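Long-range contacts in methylocystis parvus OBBP MbnE (Methylocystis parvus OBBP, PDB 5ICQ), which probably binds the copper-chelating peptide methanobactin in the periplasm, as part of the machinery that transports it: residues A[578-583]-A[603-608]; A[344-349]-A[360-365]; A[73-78]-A[214-219]. All blocks are in the same frame, centred on the assembly; numbering follows the deposited sequence.

How the interactions relate
The three contacts lie in series along the chain and none touches another. Interaction 3 closes first, joining two loops beside the mixed sheet that holds strand 65-71. Interaction 2 follows, where the start of helix 348-355 packs against residues 360-362, and it lies on the opposite side of the chain's centre from interaction 3, about 41 Å away between centres. Interaction 1 closes last, joining two sheets near the C-terminal end; its centre is about 29 Å from that of interaction 3 and 35 Å from that of interaction 2, the nearest atoms of interactions 1 and 2 being about 12 Å apart. Nothing in their geometry places methanobactin at any of the three.

Interaction 1 (A[578-583]-A[603-608]); sequences IAHSTD and ESWWRK
The carbonyl oxygen of D583 takes two donors, the backbone N of K608 and a water. The backbone hydrogen bond is nearly straight, with K608 N 2.8 Å from D583 O and an N-H...O angle of 173°. The water gives the second, longer bond, its oxygen lying 3.2 Å from D583 O. Lysine suits position 608 because its long chain can fold back: it bends at chi3 (59°), which carries the ammonium to the preceding peptide, where K608 NZ lies 2.9 Å from T582 O. The hydroxyl of T582 is engaged elsewhere, with G306 O. S581 OG accepts from D583 N at 3.0 Å, an ST turn that shapes the chain as it leaves its strand and presents these two carbonyls to K608.

Deeper in, two rings meet in a T-shaped stack. The benzo end of W605, its CZ3 and CH2 atoms, points into a face of the H580 imidazole, the planes 77° apart and the centroids 5.1 Å from each other. H580 offers that face because it is held at both nitrogens: ND1 donates to S581 O, 2.8 Å away and close to the ring plane, and NE2 bonds to the carboxylate of E311. With two acceptors, the ring probably carries a positive charge. The same tryptophan rim meets I578, whose methyl CD1 is 4.4 Å from W605 CH2, while F598 makes a second edge-to-face pair with the indole.

The contact thus joins two sheets: strand 576-581 is the central strand of a three-stranded antiparallel sheet, and beyond the ST turn the chain enters strand 584-585, which pairs with 606-607 as a two-stranded antiparallel ladder.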
loop_
_atom_site.group_PDB
_atom_site.type_symbol
_atom_site.label_atom_id
_atom_site.label_comp_id
_atom_site.label_asym_id
_atom_site.label_seq_id
_atom_site.Cartn_x
_atom_site.Cartn_y
_atom_site.Cartn_z
ATOM N N ILE A 578 -5.923 -2.912 16.998
ATOM C CA ILE A 578 -4.901 -2.173 17.730
ATOM C C ILE A 578 -5.109 -2.335 19.232
ATOM O O ILE A 578 -6.182 -2.713 19.706
ATOM C CB ILE A 578 -4.873 -0.672 17.357
ATOM C CG1 ILE A 578 -6.081 0.050 17.950
ATOM C CG2 ILE A 578 -4.836 -0.485 15.830
ATOM C CD1 ILE A 578 -6.007 1.592 17.813
ATOM N N ALA A 579 -4.051 -2.044 19.985
ATOM C CA ALA A 579 -4.136 -1.958 21.434
ATOM C C ALA A 579 -3.208 -0.850 21.890
ATOM O O ALA A 579 -2.206 -0.561 21.231
ATOM C CB ALA A 579 -3.767 -3.277 22.125
ATOM N N HIS A 580 -3.545 -0.226 23.019
ATOM C CA HIS A 580 -2.770 0.930 23.443
ATOM C C HIS A 580 -2.980 1.197 24.926
ATOM O O HIS A 580 -4.006 0.827 25.505
ATOM C CB HIS A 580 -3.155 2.173 22.634
ATOM C CG HIS A 580 -4.602 2.523 22.739
ATOM N ND1 HIS A 580 -5.107 3.297 23.762
ATOM C CD2 HIS A 580 -5.659 2.199 21.955
ATOM C CE1 HIS A 580 -6.411 3.435 23.606
ATOM N NE2 HIS A 580 -6.773 2.777 22.519
ATOM N N SER A 581 -1.989 1.845 25.531
ATOM C CA SER A 581 -2.162 2.400 26.866
ATOM C C SER A 581 -3.304 3.410 26.866
ATOM O O SER A 581 -3.513 4.141 25.895
ATOM C CB SER A 581 -0.865 3.078 27.326
ATOM O OG SER A 581 -1.097 3.874 28.474
ATOM N N THR A 582 -4.049 3.465 27.973
ATOM C CA THR A 582 -5.095 4.479 28.067
ATOM C C THR A 582 -4.547 5.840 28.455
ATOM O O THR A 582 -5.314 6.809 28.500
ATOM C CB THR A 582 -6.177 4.059 29.073
ATOM O OG1 THR A 582 -5.559 3.699 30.313
ATOM C CG2 THR A 582 -6.937 2.883 28.532
ATOM N N ASP A 583 -3.245 5.933 28.720
ATOM C CA ASP A 583 -2.606 7.209 28.987
ATOM C C ASP A 583 -2.340 8.014 27.723
ATOM O O ASP A 583 -1.962 9.187 27.826
ATOM C CB ASP A 583 -1.295 6.985 29.740
ATOM C CG ASP A 583 -1.515 6.367 31.109
ATOM O OD1 ASP A 583 -2.642 6.496 31.639
ATOM O OD2 ASP A 583 -0.570 5.755 31.650
ATOM N N GLU A 603 1.333 10.469 14.948
ATOM C CA GLU A 603 1.473 11.927 14.902
ATOM C C GLU A 603 0.235 12.666 15.406
ATOM O O GLU A 603 0.358 13.804 15.878
ATOM C CB GLU A 603 1.803 12.397 13.484
ATOM C CG GLU A 603 0.892 11.869 12.419
ATOM C CD GLU A 603 1.529 10.719 11.653
ATOM O OE1 GLU A 603 2.131 9.822 12.295
ATOM O OE2 GLU A 603 1.446 10.728 10.403
ATOM N N SER A 604 -0.960 12.077 15.300
ATOM C CA SER A 604 -2.153 12.779 15.784
ATOM C C SER A 604 -2.492 12.491 17.248
ATOM O O SER A 604 -3.382 13.150 17.801
ATOM C CB SER A 604 -3.374 12.438 14.911
ATOM O OG SER A 604 -3.746 11.076 15.060
ATOM N N TRP A 605 -1.813 11.554 17.894
ATOM C CA TRP A 605 -2.141 11.208 19.270
ATOM C C TRP A 605 -1.432 12.140 20.248
ATOM O O TRP A 605 -0.592 12.964 19.870
ATOM C CB TRP A 605 -1.756 9.759 19.575
ATOM C CG TRP A 605 -2.524 8.696 18.841
ATOM C CD1 TRP A 605 -2.735 8.609 17.494
ATOM C CD2 TRP A 605 -3.102 7.509 19.414
ATOM N NE1 TRP A 605 -3.440 7.460 17.198
ATOM C CE2 TRP A 605 -3.679 6.772 18.358
ATOM C CE3 TRP A 605 -3.217 7.022 20.722
ATOM C CZ2 TRP A 605 -4.345 5.555 18.566
ATOM C CZ3 TRP A 605 -3.892 5.817 20.929
ATOM C CH2 TRP A 605 -4.439 5.098 19.857
ATOM N N TRP A 606 -1.776 12.007 21.528
ATOM C CA TRP A 606 -1.128 12.828 22.548
ATOM C C TRP A 606 -1.281 12.175 23.915
ATOM O O TRP A 606 -2.062 11.242 24.099
ATOM C CB TRP A 606 -1.683 14.257 22.557
ATOM C CG TRP A 606 -3.134 14.436 23.013
ATOM C CD1 TRP A 606 -3.570 14.712 24.285
ATOM C CD2 TRP A 606 -4.307 14.408 22.185
ATOM N NE1 TRP A 606 -4.944 14.836 24.298
ATOM C CE2 TRP A 606 -5.419 14.652 23.023
ATOM C CE3 TRP A 606 -4.527 14.184 20.814
ATOM C CZ2 TRP A 606 -6.725 14.690 22.539
ATOM C CZ3 TRP A 606 -5.829 14.226 20.337
ATOM C CH2 TRP A 606 -6.912 14.472 21.198
ATOM N N ARG A 607 -0.504 12.681 24.875
ATOM C CA ARG A 607 -0.536 12.171 26.243
ATOM C C ARG A 607 -1.693 12.803 27.010
ATOM O O ARG A 607 -1.849 14.027 27.023
ATOM C CB ARG A 607 0.788 12.467 26.946
ATOM C CG ARG A 607 0.858 11.964 28.385
ATOM C CD ARG A 607 2.069 12.529 29.127
ATOM N NE ARG A 607 2.024 13.986 29.229
ATOM C CZ ARG A 607 2.988 14.731 29.763
ATOM N NH1 ARG A 607 4.080 14.160 30.252
ATOM N NH2 ARG A 607 2.856 16.051 29.809
ATOM N N LYS A 608 -2.503 11.972 27.647
ATOM C CA LYS A 608 -3.660 12.484 28.372
ATOM C C LYS A 608 -3.208 13.246 29.615
ATOM O O LYS A 608 -2.244 12.861 30.281
ATOM C CB LYS A 608 -4.580 11.327 28.761
ATOM C CG LYS A 608 -5.947 11.748 29.241
ATOM C CD LYS A 608 -6.931 10.602 29.123
ATOM C CE LYS A 608 -6.480 9.405 29.935
ATOM N NZ LYS A 608 -7.435 8.266 29.796
HETATM O O HOH W 1 -1.124 10.612 30.553
#

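Interaction 2 (A[344-349]-A[360-365]); sequences MMFDFE and YTRTKS
The backbones stay apart here, the nearest CA atoms being those of F348 and R362 at 7.1 Å, so side chains must fill the space between them. The arrangement is a helix-loop-strand unit: helix 348-355 starts at F348, with D347 as its N-cap, OD1 accepting from W350 N, and the chain then returns through a loop to strand 361-362.

F348 swings its ring toward the returning strand, CG anti to the backbone N (chi1 166°), and lies against the aliphatic part of R362. Its CB and CG both meet R362 CD, with F348 CG 3.6 Å from R362 CD. Its far end reaches Y360, with F348 CZ 4.0 Å from Y360 CB. A broad, flat, apolar side chain suits this place, since it spans three successive residues. An alanine here would keep the CB contact but is likely to open a gap where the ring lay, leaving Y360 CB and the R362 stem without that cover.

Arginine in turn serves two surroundings, apolar along its stem and polar at its end. The edge of the F346 ring points at one face of the guanidinium, F346 CD2 lying 3.6 Å from R362 NH2, with the planes 69° apart. That same NH2 donates to P569 O, a carbonyl of strand 567-572, against which F346 also packs.

The remaining terminal nitrogen works through waters, both near the guanidinium plane. One accepts from R362 NH1 at 2.8 Å and lies within hydrogen-bonding reach of F346 O. The other accepts from R362 NH1 and stands between opposite charges, in hydrogen-bonding reach of the E349 carboxylate, its oxygen 2.9 Å from E349 OE1.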
loop_
_atom_site.group_PDB
_atom_site.type_symbol
_atom_site.label_atom_id
_atom_site.label_comp_id
_atom_site.label_asym_id
_atom_site.label_seq_id
_atom_site.Cartn_x
_atom_site.Cartn_y
_atom_site.Cartn_z
ATOM N N MET A 344 -13.115 -22.014 -8.190
ATOM C CA MET A 344 -14.324 -22.455 -7.500
ATOM C C MET A 344 -14.036 -23.453 -6.398
ATOM O O MET A 344 -14.875 -23.649 -5.513
ATOM C CB MET A 344 -15.288 -23.115 -8.482
ATOM C CG MET A 344 -15.905 -22.181 -9.476
ATOM S SD MET A 344 -16.941 -23.135 -10.604
ATOM C CE MET A 344 -17.527 -21.792 -11.637
ATOM N N MET A 345 -12.895 -24.122 -6.454
ATOM C CA MET A 345 -12.643 -25.202 -5.519
ATOM C C MET A 345 -11.976 -24.742 -4.234
ATOM O O MET A 345 -11.859 -25.540 -3.302
ATOM C CB MET A 345 -11.796 -26.277 -6.189
ATOM C CG MET A 345 -12.456 -26.887 -7.427
ATOM S SD MET A 345 -14.079 -27.628 -7.102
ATOM C CE MET A 345 -13.643 -28.910 -5.922
ATOM N N PHE A 346 -11.551 -23.485 -4.136
ATOM C CA PHE A 346 -10.943 -23.024 -2.891
ATOM C C PHE A 346 -12.026 -22.803 -1.841
ATOM O O PHE A 346 -12.958 -22.028 -2.064
ATOM C CB PHE A 346 -10.148 -21.734 -3.091
ATOM C CG PHE A 346 -9.530 -21.233 -1.816
ATOM C CD1 PHE A 346 -8.522 -21.958 -1.198
ATOM C CD2 PHE A 346 -9.983 -20.075 -1.212
ATOM C CE1 PHE A 346 -7.962 -21.530 -0.008
ATOM C CE2 PHE A 346 -9.423 -19.638 -0.025
ATOM C CZ PHE A 346 -8.413 -20.364 0.574
ATOM N N ASP A 347 -11.894 -23.460 -0.686
ATOM C CA ASP A 347 -12.918 -23.411 0.364
ATOM C C ASP A 347 -12.450 -22.460 1.463
ATOM O O ASP A 347 -11.792 -22.862 2.424
ATOM C CB ASP A 347 -13.191 -24.812 0.905
ATOM C CG ASP A 347 -14.333 -24.837 1.913
ATOM O OD1 ASP A 347 -14.706 -23.766 2.431
ATOM O OD2 ASP A 347 -14.857 -25.929 2.196
ATOM N N PHE A 348 -12.806 -21.181 1.324
ATOM C CA PHE A 348 -12.336 -20.196 2.295
ATOM C C PHE A 348 -12.963 -20.412 3.666
ATOM O O PHE A 348 -12.300 -20.233 4.691
ATOM C CB PHE A 348 -12.639 -18.771 1.829
ATOM C CG PHE A 348 -12.484 -17.755 2.930
ATOM C CD1 PHE A 348 -11.234 -17.514 3.482
ATOM C CD2 PHE A 348 -13.585 -17.068 3.434
ATOM C CE1 PHE A 348 -11.075 -16.600 4.521
ATOM C CE2 PHE A 348 -13.430 -16.137 4.472
ATOM C CZ PHE A 348 -12.170 -15.914 5.010
ATOM N N GLU A 349 -14.251 -20.753 3.703
ATOM C CA GLU A 349 -14.935 -20.906 4.982
ATOM C C GLU A 349 -14.225 -21.927 5.866
ATOM O O GLU A 349 -14.069 -21.715 7.077
ATOM C CB GLU A 349 -16.393 -21.295 4.735
ATOM C CG GLU A 349 -17.234 -20.199 4.026
ATOM C CD GLU A 349 -16.774 -19.857 2.592
ATOM O OE1 GLU A 349 -16.729 -18.652 2.239
ATOM O OE2 GLU A 349 -16.459 -20.783 1.815
ATOM N N TYR A 360 -11.285 -13.475 9.478
ATOM C CA TYR A 360 -11.049 -12.846 8.190
ATOM C C TYR A 360 -12.315 -12.811 7.346
ATOM O O TYR A 360 -13.323 -13.449 7.654
ATOM C CB TYR A 360 -9.941 -13.574 7.444
ATOM C CG TYR A 360 -8.556 -13.313 7.982
ATOM C CD1 TYR A 360 -8.137 -12.034 8.305
ATOM C CD2 TYR A 360 -7.654 -14.358 8.139
ATOM C CE1 TYR A 360 -6.846 -11.798 8.765
ATOM C CE2 TYR A 360 -6.372 -14.132 8.594
ATOM C CZ TYR A 360 -5.972 -12.864 8.909
ATOM O OH TYR A 360 -4.683 -12.671 9.356
ATOM N N THR A 361 -12.246 -12.048 6.253
ATOM C CA THR A 361 -13.335 -11.980 5.292
ATOM C C THR A 361 -12.770 -12.198 3.892
ATOM O O THR A 361 -11.638 -11.802 3.601
ATOM C CB THR A 361 -14.087 -10.624 5.397
ATOM O OG1 THR A 361 -15.202 -10.616 4.496
ATOM C CG2 THR A 361 -13.184 -9.492 5.045
ATOM N N ARG A 362 -13.546 -12.856 3.032
ATOM C CA ARG A 362 -13.057 -13.146 1.684
ATOM C C ARG A 362 -12.794 -11.851 0.925
ATOM O O ARG A 362 -13.584 -10.908 0.993
ATOM C CB ARG A 362 -14.073 -13.993 0.913
ATOM C CG ARG A 362 -13.510 -14.605 -0.392
ATOM C CD ARG A 362 -12.587 -15.817 -0.079
ATOM N NE ARG A 362 -11.824 -16.256 -1.253
ATOM C CZ ARG A 362 -12.250 -17.162 -2.138
ATOM N NH1 ARG A 362 -13.432 -17.749 -1.985
ATOM N NH2 ARG A 362 -11.489 -17.476 -3.179
ATOM N N THR A 363 -11.669 -11.806 0.204
ATOM C CA THR A 363 -11.405 -10.705 -0.716
ATOM C C THR A 363 -12.165 -10.915 -2.027
ATOM O O THR A 363 -12.028 -11.961 -2.678
ATOM C CB THR A 363 -9.905 -10.582 -0.971
ATOM O OG1 THR A 363 -9.247 -10.330 0.278
ATOM C CG2 THR A 363 -9.618 -9.421 -1.936
ATOM N N LYS A 364 -12.975 -9.925 -2.411
ATOM C CA LYS A 364 -13.868 -10.072 -3.559
ATOM C C LYS A 364 -13.528 -9.146 -4.712
ATOM O O LYS A 364 -14.205 -9.196 -5.743
ATOM C CB LYS A 364 -15.327 -9.833 -3.127
ATOM C CG LYS A 364 -15.761 -10.716 -1.972
ATOM C CD LYS A 364 -17.278 -10.835 -1.861
ATOM C CE LYS A 364 -17.906 -9.603 -1.251
ATOM N NZ LYS A 364 -19.315 -9.876 -0.828
ATOM N N SER A 365 -12.504 -8.312 -4.572
ATOM C CA SER A 365 -12.232 -7.255 -5.533
ATOM C C SER A 365 -10.778 -6.851 -5.366
ATOM O O SER A 365 -10.193 -7.048 -4.297
ATOM C CB SER A 365 -13.176 -6.058 -5.301
ATOM O OG SER A 365 -12.694 -4.874 -5.911
HETATM O O HOH W 2 -13.946 -19.969 -3.688
HETATM O O HOH W 3 -15.779 -17.290 -0.120
#

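Interaction 3 (A[73-78]-A[214-219])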
loop_
_atom_site.group_PDB
_atom_site.type_symbol
_atom_site.label_atom_id
_atom_site.label_comp_id
_atom_site.label_asym_id
_atom_site.label_seq_id
_atom_site.Cartn_x
_atom_site.Cartn_y
_atom_site.Cartn_z
ATOM N N THR A 73 14.863 -5.031 12.948
ATOM C CA THR A 73 16.061 -4.285 13.304
ATOM C C THR A 73 16.260 -3.162 12.294
ATOM O O THR A 73 15.479 -2.998 11.356
ATOM C CB THR A 73 17.283 -5.209 13.360
ATOM O OG1 THR A 73 18.397 -4.500 13.915
ATOM C CG2 THR A 73 17.640 -5.704 11.966
ATOM N N PHE A 74 17.319 -2.383 12.496
ATOM C CA PHE A 74 17.681 -1.335 11.553
ATOM C C PHE A 74 19.175 -1.081 11.670
ATOM O O PHE A 74 19.784 -1.321 12.715
ATOM C CB PHE A 74 16.899 -0.034 11.814
ATOM C CG PHE A 74 17.357 0.713 13.034
ATOM C CD1 PHE A 74 16.923 0.336 14.297
ATOM C CD2 PHE A 74 18.229 1.789 12.923
ATOM C CE1 PHE A 74 17.339 1.018 15.431
ATOM C CE2 PHE A 74 18.655 2.474 14.056
ATOM C CZ PHE A 74 18.204 2.090 15.309
ATOM N N ASP A 75 19.761 -0.561 10.586
ATOM C CA ASP A 75 21.169 -0.176 10.630
ATOM C C ASP A 75 21.457 1.126 9.889
ATOM O O ASP A 75 22.631 1.415 9.611
ATOM C CB ASP A 75 22.048 -1.291 10.050
ATOM C CG ASP A 75 21.649 -1.671 8.642
ATOM O OD1 ASP A 75 20.786 -0.984 8.066
ATOM O OD2 ASP A 75 22.206 -2.651 8.103
ATOM N N SER A 76 20.440 1.921 9.568
ATOM C CA SER A 76 20.641 3.139 8.801
ATOM C C SER A 76 19.560 4.145 9.160
ATOM O O SER A 76 18.432 3.772 9.497
ATOM C CB SER A 76 20.596 2.866 7.297
ATOM O OG SER A 76 20.842 4.051 6.556
ATOM N N LEU A 77 19.917 5.427 9.082
ATOM C CA LEU A 77 18.955 6.507 9.255
ATOM C C LEU A 77 18.654 7.208 7.934
ATOM O O LEU A 77 18.191 8.355 7.931
ATOM C CB LEU A 77 19.461 7.503 10.301
ATOM C CG LEU A 77 19.692 6.881 11.674
ATOM C CD1 LEU A 77 20.165 7.914 12.693
ATOM C CD2 LEU A 77 18.425 6.181 12.158
ATOM N N ASN A 78 18.901 6.532 6.805
ATOM C CA ASN A 78 18.618 7.082 5.480
ATOM C C ASN A 78 17.500 6.268 4.850
ATOM O O ASN A 78 17.739 5.146 4.365
ATOM C CB ASN A 78 19.866 7.065 4.587
ATOM C CG ASN A 78 19.634 7.737 3.234
ATOM O OD1 ASN A 78 18.515 8.128 2.897
ATOM N ND2 ASN A 78 20.707 7.866 2.446
ATOM N N SER A 214 24.741 6.482 -0.488
ATOM C CA SER A 214 24.445 5.081 -0.761
ATOM C C SER A 214 24.885 4.135 0.352
ATOM O O SER A 214 24.632 2.929 0.249
ATOM C CB SER A 214 25.110 4.661 -2.073
ATOM O OG SER A 214 26.487 5.008 -2.049
ATOM N N ASP A 215 25.538 4.634 1.396
ATOM C CA ASP A 215 25.988 3.808 2.507
ATOM C C ASP A 215 24.890 3.729 3.567
ATOM O O ASP A 215 23.974 4.557 3.612
ATOM C CB ASP A 215 27.279 4.393 3.108
ATOM C CG ASP A 215 28.003 3.434 4.067
ATOM O OD1 ASP A 215 27.774 2.204 4.014
ATOM O OD2 ASP A 215 28.825 3.923 4.878
ATOM N N ALA A 216 24.977 2.704 4.411
ATOM C CA ALA A 216 24.180 2.655 5.633
ATOM C C ALA A 216 24.839 3.559 6.670
ATOM O O ALA A 216 26.007 3.358 7.022
ATOM C CB ALA A 216 24.071 1.220 6.146
ATOM N N THR A 217 24.113 4.568 7.140
ATOM C CA THR A 217 24.678 5.613 7.982
ATOM C C THR A 217 23.887 5.727 9.276
ATOM O O THR A 217 22.656 5.718 9.257
ATOM C CB THR A 217 24.663 6.964 7.253
ATOM O OG1 THR A 217 23.329 7.246 6.807
ATOM C CG2 THR A 217 25.582 6.926 6.035
ATOM N N LEU A 218 24.595 5.852 10.397
ATOM C CA LEU A 218 23.961 6.102 11.681
ATOM C C LEU A 218 24.207 7.511 12.193
ATOM O O LEU A 218 23.769 7.835 13.301
ATOM C CB LEU A 218 24.440 5.081 12.723
ATOM C CG LEU A 218 24.121 3.634 12.349
ATOM C CD1 LEU A 218 24.923 2.668 13.205
ATOM C CD2 LEU A 218 22.618 3.368 12.468
ATOM N N ALA A 219 24.908 8.351 11.434
ATOM C CA ALA A 219 25.026 9.753 11.812
ATOM C C ALA A 219 23.639 10.377 11.868
ATOM O O ALA A 219 22.762 10.045 11.070
ATOM C CB ALA A 219 25.912 10.508 10.824
HETATM O O HOH W 4 23.235 7.212 3.809
#
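S76 turns its hydroxyl anti to its own backbone N (chi1 -178°), which brings OG to the peptide N of T217, while T217 sets OG1 between its backbone N and carbonyl carbon (chi1 54°), facing N78. The first approach gives a weak bond, T217 N to S76 OG at 3.4 Å. S76 OG also accepts from N78 N at 3.2 Å, so this one small hydroxyl closes an ST turn and meets the other loop, a task that serine's short reach suits well.

The stronger link is between backbones. L77 N donates to T217 O at 2.8 Å, almost in line with the carbonyl bond (C=O...N angle 174°), and S76 CA adds a C-H...O contact to the same oxygen at 3.3 Å. Beside it, a water joins three groups: it accepts from N78 ND2, 2.9 Å away, hydrogen-bonds T217 OG1, and is also in hydrogen-bonding reach of D215 O. Asparagine suits this place because F80 N, by bonding to N78 OD1, helps fix the turn of the amide, which directs ND2 toward the water.

Leucines close the flanks. L218 lays CD2 over the D75 peptide, 3.5 Å from D75 O, and near the F74 ring, whereas L77 CD1 rests against the carbonyl oxygens of L218 and A219.

In the fold, loop 73-78 leaves strand 65-71, an edge of the four-stranded mixed sheet, and F74 meets Y267 of the adjacent strand 262-268. Loop 214-219 comes after helix 193-198 and leads toward strand 227-233, the other edge, so the contact ties together the connections of the sheet's two outermost strands.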